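Local coordinates for periplasmic oligopeptide-binding protein (Burkholderia pseudomallei, PDB 3ZS6) that probably binds oligopeptides in the periplasm and delivers them to an ABC transporter for uptake into the cell, at residues 87-92 against 124-129; 111-114 against 118-121; 271-276 against 349-354; 363-368 against 380-385. All coordinates share one frame; numbering follows the deposited sequence.

Contact 1. Residues 87-92 against 124-129; sequences YAWQRL and LGIRAI. With GOL (glycerol), chain F.
Q90 and L124 bring their CA atoms within 6.4 Å, while W89 and I126 stay 7.8 Å apart, so helix 82-93 lies nearer to the loop leading into edge strand 126-128 than to the strand itself. W89 turns one indole face to I126, whose CD1 stands over the six-membered ring, 3.8 Å from its centroid and 26° off the normal: a CH-pi contact shifted toward CE3. I126 reaches this far because CG1 runs anti to the backbone N (chi1 -178°) and CD1 prolongs the chain, crossing the indole at about a right angle. The NE1 group of W89 is satisfied by L154 O, which helps to fix the ring's rotation. L124 fits beside it, its CD2 branch 3.8 Å from W89 CB and lying against the W89 carbonyl. On the more open side, Q90 runs its aliphatic CG past L124 CB, and a glycerol, probably from crystallisation, bonds weakly to its NE2. Apolar contacts thus join the helix to the strand and to the loop that leads into it, while a water accepts from Q90 NE2 at 2.6 Å and lies within bonding distance of L124 O and I126 O, though it may not donate to both at once.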
loop_
_atom_site.group_PDB
_atom_site.type_symbol
_atom_site.label_atom_id
_atom_site.label_comp_id
_atom_site.label_asym_id
_atom_site.label_seq_id
_atom_site.Cartn_x
_atom_site.Cartn_y
_atom_site.Cartn_z
ATOM N N TYR A 87 -15.655 13.675 -12.121
ATOM C CA TYR A 87 -16.560 12.554 -11.876
ATOM C C TYR A 87 -15.925 11.476 -11.000
ATOM O O TYR A 87 -16.524 11.025 -10.020
ATOM C CB TYR A 87 -17.023 11.937 -13.201
ATOM C CG TYR A 87 -17.735 10.617 -13.029
ATOM C CD1 TYR A 87 -19.066 10.568 -12.613
ATOM C CD2 TYR A 87 -17.079 9.415 -13.271
ATOM C CE1 TYR A 87 -19.723 9.354 -12.445
ATOM C CE2 TYR A 87 -17.728 8.202 -13.113
ATOM C CZ TYR A 87 -19.052 8.178 -12.696
ATOM O OH TYR A 87 -19.700 6.971 -12.532
ATOM N N ALA A 88 -14.712 11.068 -11.355
ATOM C CA ALA A 88 -14.019 9.998 -10.645
ATOM C C ALA A 88 -13.800 10.339 -9.181
ATOM O O ALA A 88 -14.039 9.512 -8.305
ATOM C CB ALA A 88 -12.677 9.674 -11.324
ATOM N N TRP A 89 -13.335 11.554 -8.920
ATOM C CA TRP A 89 -13.016 11.959 -7.554
ATOM C C TRP A 89 -14.268 12.181 -6.699
ATOM O O TRP A 89 -14.293 11.803 -5.526
ATOM C CB TRP A 89 -12.111 13.203 -7.539
ATOM C CG TRP A 89 -10.733 12.937 -8.088
ATOM C CD1 TRP A 89 -10.350 11.876 -8.867
ATOM C CD2 TRP A 89 -9.558 13.735 -7.890
ATOM N NE1 TRP A 89 -9.010 11.974 -9.175
ATOM C CE2 TRP A 89 -8.501 13.105 -8.587
ATOM C CE3 TRP A 89 -9.295 14.918 -7.192
ATOM C CZ2 TRP A 89 -7.200 13.629 -8.616
ATOM C CZ3 TRP A 89 -7.998 15.439 -7.220
ATOM C CH2 TRP A 89 -6.970 14.789 -7.921
ATOM N N GLN A 90 -15.302 12.784 -7.284
ATOM C CA GLN A 90 -16.580 12.941 -6.591
ATOM C C GLN A 90 -17.136 11.553 -6.231
ATOM O O GLN A 90 -17.638 11.327 -5.124
ATOM C CB GLN A 90 -17.586 13.713 -7.460
ATOM C CG GLN A 90 -17.333 15.228 -7.567
ATOM C CD GLN A 90 -18.343 15.927 -8.466
ATOM O OE1 GLN A 90 -19.246 15.292 -9.006
ATOM N NE2 GLN A 90 -18.191 17.241 -8.632
ATOM N N ARG A 91 -17.027 10.625 -7.176
ATOM C CA ARG A 91 -17.489 9.251 -6.983
ATOM C C ARG A 91 -16.731 8.563 -5.836
ATOM O O ARG A 91 -17.325 7.907 -4.981
ATOM C CB ARG A 91 -17.320 8.474 -8.291
ATOM C CG ARG A 91 -17.643 6.988 -8.215
ATOM C CD ARG A 91 -17.546 6.376 -9.601
ATOM N NE ARG A 91 -17.905 4.966 -9.613
ATOM C CZ ARG A 91 -17.029 3.966 -9.656
ATOM N NH1 ARG A 91 -15.720 4.213 -9.685
ATOM N NH2 ARG A 91 -17.465 2.715 -9.668
ATOM N N LEU A 92 -15.414 8.736 -5.825
ATOM C CA LEU A 92 -14.572 8.201 -4.764
ATOM C C LEU A 92 -14.968 8.749 -3.392
ATOM O O LEU A 92 -15.024 8.006 -2.403
ATOM C CB LEU A 92 -13.103 8.527 -5.052
ATOM C CG LEU A 92 -12.071 7.998 -4.048
ATOM C CD1 LEU A 92 -12.118 6.474 -3.973
ATOM C CD2 LEU A 92 -10.672 8.461 -4.414
ATOM N N LEU A 124 -17.022 18.886 -3.744
ATOM C CA LEU A 124 -15.596 18.549 -3.715
ATOM C C LEU A 124 -14.741 19.590 -4.446
ATOM O O LEU A 124 -15.094 20.053 -5.537
ATOM C CB LEU A 124 -15.362 17.164 -4.323
ATOM C CG LEU A 124 -13.970 16.540 -4.205
ATOM C CD1 LEU A 124 -13.571 16.371 -2.736
ATOM C CD2 LEU A 124 -13.940 15.189 -4.927
ATOM N N GLY A 125 -13.603 19.934 -3.853
ATOM C CA GLY A 125 -12.726 20.944 -4.421
ATOM C C GLY A 125 -11.918 20.537 -5.646
ATOM O O GLY A 125 -10.726 20.828 -5.724
ATOM N N ILE A 126 -12.548 19.858 -6.601
ATOM C CA ILE A 126 -11.934 19.678 -7.910
ATOM C C ILE A 126 -12.843 20.249 -8.993
ATOM O O ILE A 126 -14.040 19.962 -9.024
ATOM C CB ILE A 126 -11.592 18.206 -8.234
ATOM C CG1 ILE A 126 -10.909 18.118 -9.606
ATOM C CG2 ILE A 126 -12.837 17.340 -8.208
ATOM C CD1 ILE A 126 -10.338 16.744 -9.935
ATOM N N ARG A 127 -12.269 21.050 -9.884
ATOM C CA ARG A 127 -13.066 21.779 -10.870
ATOM C C ARG A 127 -12.472 21.719 -12.279
ATOM O O ARG A 127 -11.259 21.853 -12.466
ATOM C CB ARG A 127 -13.221 23.233 -10.420
ATOM C CG ARG A 127 -14.078 24.096 -11.318
ATOM C CD ARG A 127 -14.403 25.426 -10.640
ATOM N NE ARG A 127 -13.236 26.296 -10.502
ATOM C CZ ARG A 127 -12.997 27.353 -11.276
ATOM N NH1 ARG A 127 -13.843 27.677 -12.248
ATOM N NH2 ARG A 127 -11.911 28.091 -11.077
ATOM N N ALA A 128 -13.336 21.518 -13.269
ATOM C CA ALA A 128 -12.920 21.627 -14.663
ATOM C C ALA A 128 -13.081 23.070 -15.154
ATOM O O ALA A 128 -14.185 23.503 -15.491
ATOM C CB ALA A 128 -13.716 20.670 -15.534
ATOM N N ILE A 129 -11.982 23.817 -15.177
ATOM C CA ILE A 129 -12.011 25.189 -15.691
ATOM C C ILE A 129 -12.371 25.171 -17.172
ATOM O O ILE A 129 -13.098 26.035 -17.668
ATOM C CB ILE A 129 -10.660 25.898 -15.470
ATOM C CG1 ILE A 129 -10.406 26.060 -13.971
ATOM C CG2 ILE A 129 -10.626 27.254 -16.193
ATOM C CD1 ILE A 129 -9.076 26.686 -13.635
HETATM C C1 GOL F . -19.047 21.594 -8.685
HETATM O O1 GOL F . -19.370 20.296 -9.136
HETATM C C2 GOL F . -17.541 21.722 -8.460
HETATM O O2 GOL F . -16.855 21.492 -9.676
HETATM C C3 GOL F . -17.210 23.114 -7.922
HETATM O O3 GOL F . -16.711 23.030 -6.604
HETATM O O HOH W 1 -16.415 18.823 -7.534
#

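Contact 2. Residues 111-114 against 118-121; sequences ASAI and KQPP
A113 O draws in two successive N-H groups, K118 N at 2.8 Å and, much more weakly, Q119 N at 3.5 Å. The contact is the C-terminal end of helix 111-115: the chain leaves the helix and folds back on its last turn, and the bond from K118 spans five residues, the six-to-one pairing that also occurs in the Schellman motif. Its N-H...O angle is 152°, and the donor is tilted 24° from the carbonyl plane. K118 keeps only its first carbons near A113 O and carries its charged end away, which suits a lysine at the surface. Q119 is extended beyond CG, with CG anti to its own carbonyl carbon (chi1 -67°), and lays its amide beside A113, OE1 approaching CB to 3.5 Å; the small alanine lets it come that near. The NE2 of the same amide binds D123, which holds the group in place. I114 CA makes a C-H...O contact with Q119 O at 3.5 Å. Water 2 donates to both I114 O and Q119 O, bridging two carbonyls, neither of which could donate to the other. The two prolines that follow lack N-H groups, so the loop here offers the helix only carbonyls and ring carbons. The apolar side chain of I114 meets both kinds: CG1 lies 3.5 Å from P120 O, and CG2 lies 3.8 Å from P121 CA.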
loop_
_atom_site.group_PDB
_atom_site.type_symbol
_atom_site.label_atom_id
_atom_site.label_comp_id
_atom_site.label_asym_id
_atom_site.label_seq_id
_atom_site.Cartn_x
_atom_site.Cartn_y
_atom_site.Cartn_z
ATOM N N ALA A 111 -13.660 17.310 1.128
ATOM C CA ALA A 111 -13.732 15.844 1.074
ATOM C C ALA A 111 -14.209 15.207 2.390
ATOM O O ALA A 111 -15.067 14.317 2.379
ATOM C CB ALA A 111 -12.394 15.245 0.635
ATOM N N SER A 112 -13.654 15.659 3.513
ATOM C CA SER A 112 -14.042 15.132 4.827
ATOM C C SER A 112 -15.550 15.205 5.063
ATOM O O SER A 112 -16.186 14.214 5.438
ATOM C CB SER A 112 -13.327 15.892 5.951
ATOM O OG SER A 112 -11.929 15.685 5.903
ATOM N N ALA A 113 -16.116 16.390 4.852
ATOM C CA ALA A 113 -17.540 16.601 5.047
ATOM C C ALA A 113 -18.358 15.689 4.131
ATOM O O ALA A 113 -19.379 15.134 4.535
ATOM C CB ALA A 113 -17.892 18.063 4.811
ATOM N N ILE A 114 -17.903 15.534 2.896
ATOM C CA ILE A 114 -18.595 14.688 1.934
ATOM C C ILE A 114 -18.567 13.213 2.354
ATOM O O ILE A 114 -19.591 12.536 2.361
ATOM C CB ILE A 114 -17.975 14.857 0.536
ATOM C CG1 ILE A 114 -18.240 16.277 0.022
ATOM C CG2 ILE A 114 -18.499 13.789 -0.428
ATOM C CD1 ILE A 114 -17.318 16.698 -1.117
ATOM N N LYS A 118 -22.086 14.949 5.156
ATOM C CA LYS A 118 -22.609 16.257 5.566
ATOM C C LYS A 118 -22.793 17.201 4.380
ATOM O O LYS A 118 -23.583 18.140 4.443
ATOM C CB LYS A 118 -21.705 16.894 6.623
ATOM C CG LYS A 118 -21.530 16.041 7.871
ATOM C CD LYS A 118 -20.640 16.726 8.897
ATOM C CE LYS A 118 -20.343 15.801 10.073
ATOM N NZ LYS A 118 -19.341 16.383 11.013
ATOM N N GLN A 119 -22.062 16.947 3.298
ATOM C CA GLN A 119 -22.185 17.750 2.083
ATOM C C GLN A 119 -22.264 16.851 0.858
ATOM O O GLN A 119 -21.749 15.738 0.871
ATOM C CB GLN A 119 -21.007 18.714 1.948
ATOM C CG GLN A 119 -20.979 19.796 3.012
ATOM C CD GLN A 119 -19.819 20.748 2.838
ATOM O OE1 GLN A 119 -19.164 21.129 3.806
ATOM N NE2 GLN A 119 -19.553 21.138 1.594
ATOM N N PRO A 120 -22.922 17.330 -0.206
ATOM C CA PRO A 120 -23.033 16.541 -1.434
ATOM C C PRO A 120 -21.689 16.458 -2.154
ATOM O O PRO A 120 -20.885 17.382 -2.052
ATOM C CB PRO A 120 -24.040 17.334 -2.267
ATOM C CG PRO A 120 -23.893 18.742 -1.784
ATOM C CD PRO A 120 -23.581 18.644 -0.323
ATOM N N PRO A 121 -21.445 15.353 -2.870
ATOM C CA PRO A 121 -20.195 15.131 -3.613
ATOM C C PRO A 121 -19.856 16.290 -4.565
ATOM O O PRO A 121 -18.679 16.557 -4.812
ATOM C CB PRO A 121 -20.484 13.850 -4.400
ATOM C CG PRO A 121 -21.495 13.121 -3.566
ATOM C CD PRO A 121 -22.376 14.216 -3.001
HETATM O O HOH W 2 -21.890 13.055 0.905
#

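Contact 3. Residues 271-276 against 349-354; sequences PALKDK and LTFTLT
A272 and L273 meet L349 and F351 in a small, buried, wholly apolar contact between the loop before helix 276-285 and the start of strand 350-356 with the residue before it. That strand lies between 379-385 and 401-407, parallel to both, and the loop packs against side chains at its beginning. A type I turn from A272 to D275 shapes the loop and is closed by D275 N to A272 O at 3.0 Å. D275 then caps the following helix as its N-cap residue. Just ahead, D270 OD1 takes the N-H groups of both A272 and L273, so the two apolar residues are held on a backbone whose N-H groups are already engaged. A272 directs CB at the strand. A272 CB lies 3.7 Å from L349 CD2 and 4.2 Å from F351 CZ, at the edge of the ring near its plane; the small methyl of alanine suits this narrow place. L273 comes in obliquely to the same ring. L273 and F351 run alongside each other, pointing opposite ways, which brings L273 CD2 within 3.6 Å of F351 CZ and L273 CG within 3.7 Å of F351 CE1. F351 has CG anti to its carbonyl carbon (chi1 -59°), which projects the ring from the strand toward the loop. Beyond the pair, L273 touches L282 and L349 touches V278, both of helix 276-285, while F351 also rests on I401 of the next strand. With only methyls, methines and aromatic C-H groups meeting, cohesion comes from dispersion and the exclusion of water, and it depends on shape rather than on bond direction.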
loop_
_atom_site.group_PDB
_atom_site.type_symbol
_atom_site.label_atom_id
_atom_site.label_comp_id
_atom_site.label_asym_id
_atom_site.label_seq_id
_atom_site.Cartn_x
_atom_site.Cartn_y
_atom_site.Cartn_z
ATOM N N PRO A 271 -11.801 -6.870 23.965
ATOM C CA PRO A 271 -11.918 -6.691 25.419
ATOM C C PRO A 271 -10.566 -6.730 26.144
ATOM O O PRO A 271 -10.435 -6.102 27.183
ATOM C CB PRO A 271 -12.797 -7.871 25.842
ATOM C CG PRO A 271 -13.607 -8.181 24.625
ATOM C CD PRO A 271 -12.675 -7.948 23.468
ATOM N N ALA A 272 -9.582 -7.443 25.605
ATOM C CA ALA A 272 -8.240 -7.441 26.190
ATOM C C ALA A 272 -7.294 -6.494 25.437
ATOM O O ALA A 272 -6.517 -5.753 26.051
ATOM C CB ALA A 272 -7.669 -8.854 26.217
ATOM N N LEU A 273 -7.365 -6.516 24.110
ATOM C CA LEU A 273 -6.460 -5.706 23.295
ATOM C C LEU A 273 -6.780 -4.219 23.379
ATOM O O LEU A 273 -5.969 -3.381 22.991
ATOM C CB LEU A 273 -6.455 -6.192 21.839
ATOM C CG LEU A 273 -5.985 -7.632 21.612
ATOM C CD1 LEU A 273 -6.187 -8.050 20.159
ATOM C CD2 LEU A 273 -4.523 -7.842 22.048
ATOM N N LYS A 274 -7.953 -3.887 23.909
ATOM C CA LYS A 274 -8.299 -2.493 24.140
ATOM C C LYS A 274 -7.408 -1.877 25.218
ATOM O O LYS A 274 -7.319 -0.657 25.337
ATOM C CB LYS A 274 -9.772 -2.352 24.540
ATOM C CG LYS A 274 -10.094 -2.894 25.935
ATOM C CD LYS A 274 -11.538 -2.576 26.308
ATOM C CE LYS A 274 -11.849 -2.976 27.747
ATOM N NZ LYS A 274 -13.202 -2.510 28.166
ATOM N N ASP A 275 -6.750 -2.720 26.007
ATOM C CA ASP A 275 -5.865 -2.229 27.063
ATOM C C ASP A 275 -4.438 -2.073 26.538
ATOM O O ASP A 275 -3.785 -3.049 26.172
ATOM C CB ASP A 275 -5.897 -3.170 28.280
ATOM C CG ASP A 275 -5.128 -2.613 29.479
ATOM O OD1 ASP A 275 -4.114 -1.909 29.278
ATOM O OD2 ASP A 275 -5.537 -2.887 30.631
ATOM N N LYS A 276 -3.967 -0.833 26.503
ATOM C CA LYS A 276 -2.629 -0.503 26.014
ATOM C C LYS A 276 -1.527 -1.352 26.657
ATOM O O LYS A 276 -0.523 -1.678 26.017
ATOM C CB LYS A 276 -2.377 0.997 26.239
ATOM C CG LYS A 276 -0.924 1.446 26.278
ATOM C CD LYS A 276 -0.838 2.864 26.847
ATOM C CE LYS A 276 0.567 3.448 26.754
ATOM N NZ LYS A 276 1.590 2.641 27.480
ATOM N N LEU A 349 -4.532 -15.460 28.501
ATOM C CA LEU A 349 -5.074 -14.943 27.249
ATOM C C LEU A 349 -4.935 -15.932 26.100
ATOM O O LEU A 349 -3.884 -16.549 25.910
ATOM C CB LEU A 349 -4.383 -13.634 26.873
ATOM C CG LEU A 349 -4.703 -12.417 27.734
ATOM C CD1 LEU A 349 -3.716 -11.286 27.453
ATOM C CD2 LEU A 349 -6.147 -11.975 27.509
ATOM N N THR A 350 -6.004 -16.062 25.326
ATOM C CA THR A 350 -5.954 -16.802 24.072
ATOM C C THR A 350 -6.475 -15.928 22.937
ATOM O O THR A 350 -7.546 -15.335 23.058
ATOM C CB THR A 350 -6.787 -18.090 24.156
ATOM O OG1 THR A 350 -6.226 -18.933 25.163
ATOM C CG2 THR A 350 -6.771 -18.831 22.823
ATOM N N PHE A 351 -5.703 -15.837 21.852
ATOM C CA PHE A 351 -6.109 -15.096 20.660
ATOM C C PHE A 351 -6.033 -15.973 19.418
ATOM O O PHE A 351 -5.341 -16.988 19.398
ATOM C CB PHE A 351 -5.206 -13.878 20.417
ATOM C CG PHE A 351 -5.189 -12.887 21.539
ATOM C CD1 PHE A 351 -6.289 -12.077 21.785
ATOM C CD2 PHE A 351 -4.073 -12.761 22.346
ATOM C CE1 PHE A 351 -6.275 -11.163 22.811
ATOM C CE2 PHE A 351 -4.054 -11.846 23.380
ATOM C CZ PHE A 351 -5.157 -11.045 23.610
ATOM N N THR A 352 -6.739 -15.560 18.371
ATOM C CA THR A 352 -6.554 -16.155 17.055
ATOM C C THR A 352 -5.654 -15.231 16.235
ATOM O O THR A 352 -5.863 -14.014 16.207
ATOM C CB THR A 352 -7.906 -16.384 16.348
ATOM O OG1 THR A 352 -8.630 -17.414 17.035
ATOM C CG2 THR A 352 -7.702 -16.806 14.900
ATOM N N LEU A 353 -4.630 -15.805 15.607
ATOM C CA LEU A 353 -3.714 -15.042 14.754
ATOM C C LEU A 353 -3.970 -15.387 13.286
ATOM O O LEU A 353 -3.661 -16.488 12.820
ATOM C CB LEU A 353 -2.254 -15.323 15.138
ATOM C CG LEU A 353 -1.108 -14.797 14.260
ATOM C CD1 LEU A 353 -1.229 -13.308 14.003
ATOM C CD2 LEU A 353 0.251 -15.118 14.902
ATOM N N THR A 354 -4.551 -14.447 12.558
ATOM C CA THR A 354 -4.927 -14.709 11.176
ATOM C C THR A 354 -3.926 -14.091 10.198
ATOM O O THR A 354 -3.516 -12.943 10.368
ATOM C CB THR A 354 -6.335 -14.170 10.892
ATOM O OG1 THR A 354 -7.244 -14.671 11.883
ATOM C CG2 THR A 354 -6.805 -14.589 9.504
#

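Contact 4. Residues 363-368 against 380-385; sequences KVALFA and AKLENV
A365 and L366 on helix 359-376 pack against L382 of strand 379-385, the return strand of a beta-alpha-beta crossover that starts from the parallel neighbour 350-356. The apolar contact is all carried by L382. The CA atoms of A365 and L382 are 7.2 Å apart, a distance at which alanine lets the helix settle close to the sheet while leucine fills the interval. L382 directs its CB toward the helix, and its CD2 lies 3.8 Å from A365 CB, with CG scarcely farther at 3.9 Å. Its first torsion (chi1 -93°) departs from the staggered value, and the other methyl, CD1, comes to 3.9 Å from A365 O. A365 is also buried on its other contacts, touching L353 and Y355 of strand 350-356 and Y264 of strand 260-266, so a small residue suits the place where the helix packs on the sheet. L366 stands at the solvent-facing margin. Its CB leaves the helix away from the strand, but the side chain returns and crosses L382 at about a right angle. Polar interactions belong to the two elements separately. The helix is held by its own bonds, among them F367 N to K363 O at 3.1 Å, whereas the strand pairs with its neighbour through K381 and E383. Side-chain bonds add to this: E383 OE2 meets T354 OG1, and N384 ND2 meets T357 OG1. On the exposed side two methyl groups meet, L366 CD2 and L382 CD2, 3.7 Å apart.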
loop_
_atom_site.group_PDB
_atom_site.type_symbol
_atom_site.label_atom_id
_atom_site.label_comp_id
_atom_site.label_asym_id
_atom_site.label_seq_id
_atom_site.Cartn_x
_atom_site.Cartn_y
_atom_site.Cartn_z
ATOM N N LYS A 363 5.655 -18.626 8.506
ATOM C CA LYS A 363 6.878 -18.696 9.309
ATOM C C LYS A 363 6.916 -17.599 10.367
ATOM O O LYS A 363 7.246 -17.849 11.527
ATOM C CB LYS A 363 8.124 -18.591 8.424
ATOM C CG LYS A 363 8.511 -19.881 7.694
ATOM C CD LYS A 363 9.751 -19.674 6.810
ATOM C CE LYS A 363 10.174 -20.971 6.115
ATOM N NZ LYS A 363 11.450 -20.817 5.349
ATOM N N VAL A 364 6.592 -16.376 9.961
ATOM C CA VAL A 364 6.561 -15.261 10.899
ATOM C C VAL A 364 5.521 -15.509 12.000
ATOM O O VAL A 364 5.781 -15.270 13.179
ATOM C CB VAL A 364 6.284 -13.924 10.178
ATOM C CG1 VAL A 364 6.253 -12.778 11.174
ATOM C CG2 VAL A 364 7.359 -13.668 9.119
ATOM N N ALA A 365 4.348 -16.001 11.609
ATOM C CA ALA A 365 3.274 -16.275 12.560
ATOM C C ALA A 365 3.641 -17.373 13.573
ATOM O O ALA A 365 3.358 -17.246 14.769
ATOM C CB ALA A 365 1.995 -16.632 11.822
ATOM N N LEU A 366 4.254 -18.453 13.091
ATOM C CA LEU A 366 4.714 -19.523 13.973
ATOM C C LEU A 366 5.722 -18.985 14.989
ATOM O O LEU A 366 5.732 -19.389 16.158
ATOM C CB LEU A 366 5.335 -20.672 13.161
ATOM C CG LEU A 366 4.320 -21.605 12.491
ATOM C CD1 LEU A 366 4.959 -22.475 11.398
ATOM C CD2 LEU A 366 3.609 -22.468 13.530
ATOM N N PHE A 367 6.576 -18.073 14.532
ATOM C CA PHE A 367 7.550 -17.446 15.415
ATOM C C PHE A 367 6.865 -16.623 16.504
ATOM O O PHE A 367 7.169 -16.777 17.684
ATOM C CB PHE A 367 8.524 -16.567 14.625
ATOM C CG PHE A 367 9.556 -15.889 15.487
ATOM C CD1 PHE A 367 10.563 -16.628 16.092
ATOM C CD2 PHE A 367 9.521 -14.517 15.688
ATOM C CE1 PHE A 367 11.514 -16.013 16.888
ATOM C CE2 PHE A 367 10.474 -13.890 16.479
ATOM C CZ PHE A 367 11.470 -14.638 17.081
ATOM N N ALA A 368 5.944 -15.750 16.106
ATOM C CA ALA A 368 5.192 -14.944 17.069
ATOM C C ALA A 368 4.468 -15.810 18.098
ATOM O O ALA A 368 4.529 -15.554 19.305
ATOM C CB ALA A 368 4.200 -14.021 16.354
ATOM N N ALA A 380 -1.654 -18.035 20.932
ATOM C CA ALA A 380 -2.136 -17.521 19.653
ATOM C C ALA A 380 -2.357 -18.677 18.686
ATOM O O ALA A 380 -1.404 -19.341 18.285
ATOM C CB ALA A 380 -1.147 -16.516 19.069
ATOM N N LYS A 381 -3.613 -18.909 18.317
ATOM C CA LYS A 381 -3.960 -19.975 17.386
ATOM C C LYS A 381 -3.899 -19.460 15.947
ATOM O O LYS A 381 -4.524 -18.452 15.615
ATOM C CB LYS A 381 -5.350 -20.533 17.702
ATOM C CG LYS A 381 -5.475 -21.103 19.119
ATOM C CD LYS A 381 -6.855 -21.688 19.388
ATOM C CE LYS A 381 -6.893 -22.385 20.748
ATOM N NZ LYS A 381 -8.263 -22.835 21.153
ATOM N N LEU A 382 -3.152 -20.161 15.096
ATOM C CA LEU A 382 -2.935 -19.712 13.723
ATOM C C LEU A 382 -4.090 -20.090 12.809
ATOM O O LEU A 382 -4.674 -21.163 12.930
ATOM C CB LEU A 382 -1.627 -20.277 13.162
ATOM C CG LEU A 382 -0.378 -19.407 13.315
ATOM C CD1 LEU A 382 -0.158 -19.029 14.766
ATOM C CD2 LEU A 382 0.846 -20.110 12.748
ATOM N N GLU A 383 -4.402 -19.193 11.885
ATOM C CA GLU A 383 -5.471 -19.396 10.927
ATOM C C GLU A 383 -5.069 -18.687 9.635
ATOM O O GLU A 383 -4.651 -17.527 9.661
ATOM C CB GLU A 383 -6.778 -18.843 11.505
ATOM C CG GLU A 383 -7.853 -18.485 10.496
ATOM C CD GLU A 383 -9.109 -17.935 11.170
ATOM O OE1 GLU A 383 -9.807 -18.724 11.847
ATOM O OE2 GLU A 383 -9.387 -16.715 11.031
ATOM N N ASN A 384 -5.159 -19.394 8.510
ATOM C CA ASN A 384 -4.764 -18.818 7.231
ATOM C C ASN A 384 -5.964 -18.632 6.316
ATOM O O ASN A 384 -6.813 -19.512 6.223
ATOM C CB ASN A 384 -3.679 -19.667 6.553
ATOM C CG ASN A 384 -4.186 -21.048 6.125
ATOM O OD1 ASN A 384 -4.512 -21.889 6.963
ATOM N ND2 ASN A 384 -4.239 -21.284 4.820
ATOM N N VAL A 385 -6.042 -17.472 5.667
ATOM C CA VAL A 385 -7.114 -17.191 4.713
ATOM C C VAL A 385 -6.571 -16.529 3.456
ATOM O O VAL A 385 -5.417 -16.079 3.423
ATOM C CB VAL A 385 -8.178 -16.241 5.307
ATOM C CG1 VAL A 385 -8.829 -16.854 6.537
ATOM C CG2 VAL A 385 -7.555 -14.883 5.628
#

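How the contacts relate
From the N terminus, contact 1 opens on helix 82-93 and closes at strand 126-128, the edge of the five-stranded antiparallel sheet. Contact 2 is nested within that loop, where it folds the chain leaving helix 111-115 back on itself; the two touch, with L124 packing on A111 and I114, and P121 O against Q90. Contacts 3 and 4 come later and in series, contact 4 lying across the chain's centre from contact 1, about 43 Å away between centres. Contact 3 closes a long loop from 271-276 to strand 350-356; contact 4 then completes the crossover from that strand. Backbone pairing of 350-356 with 379-385 joins their strands in one mixed sheet.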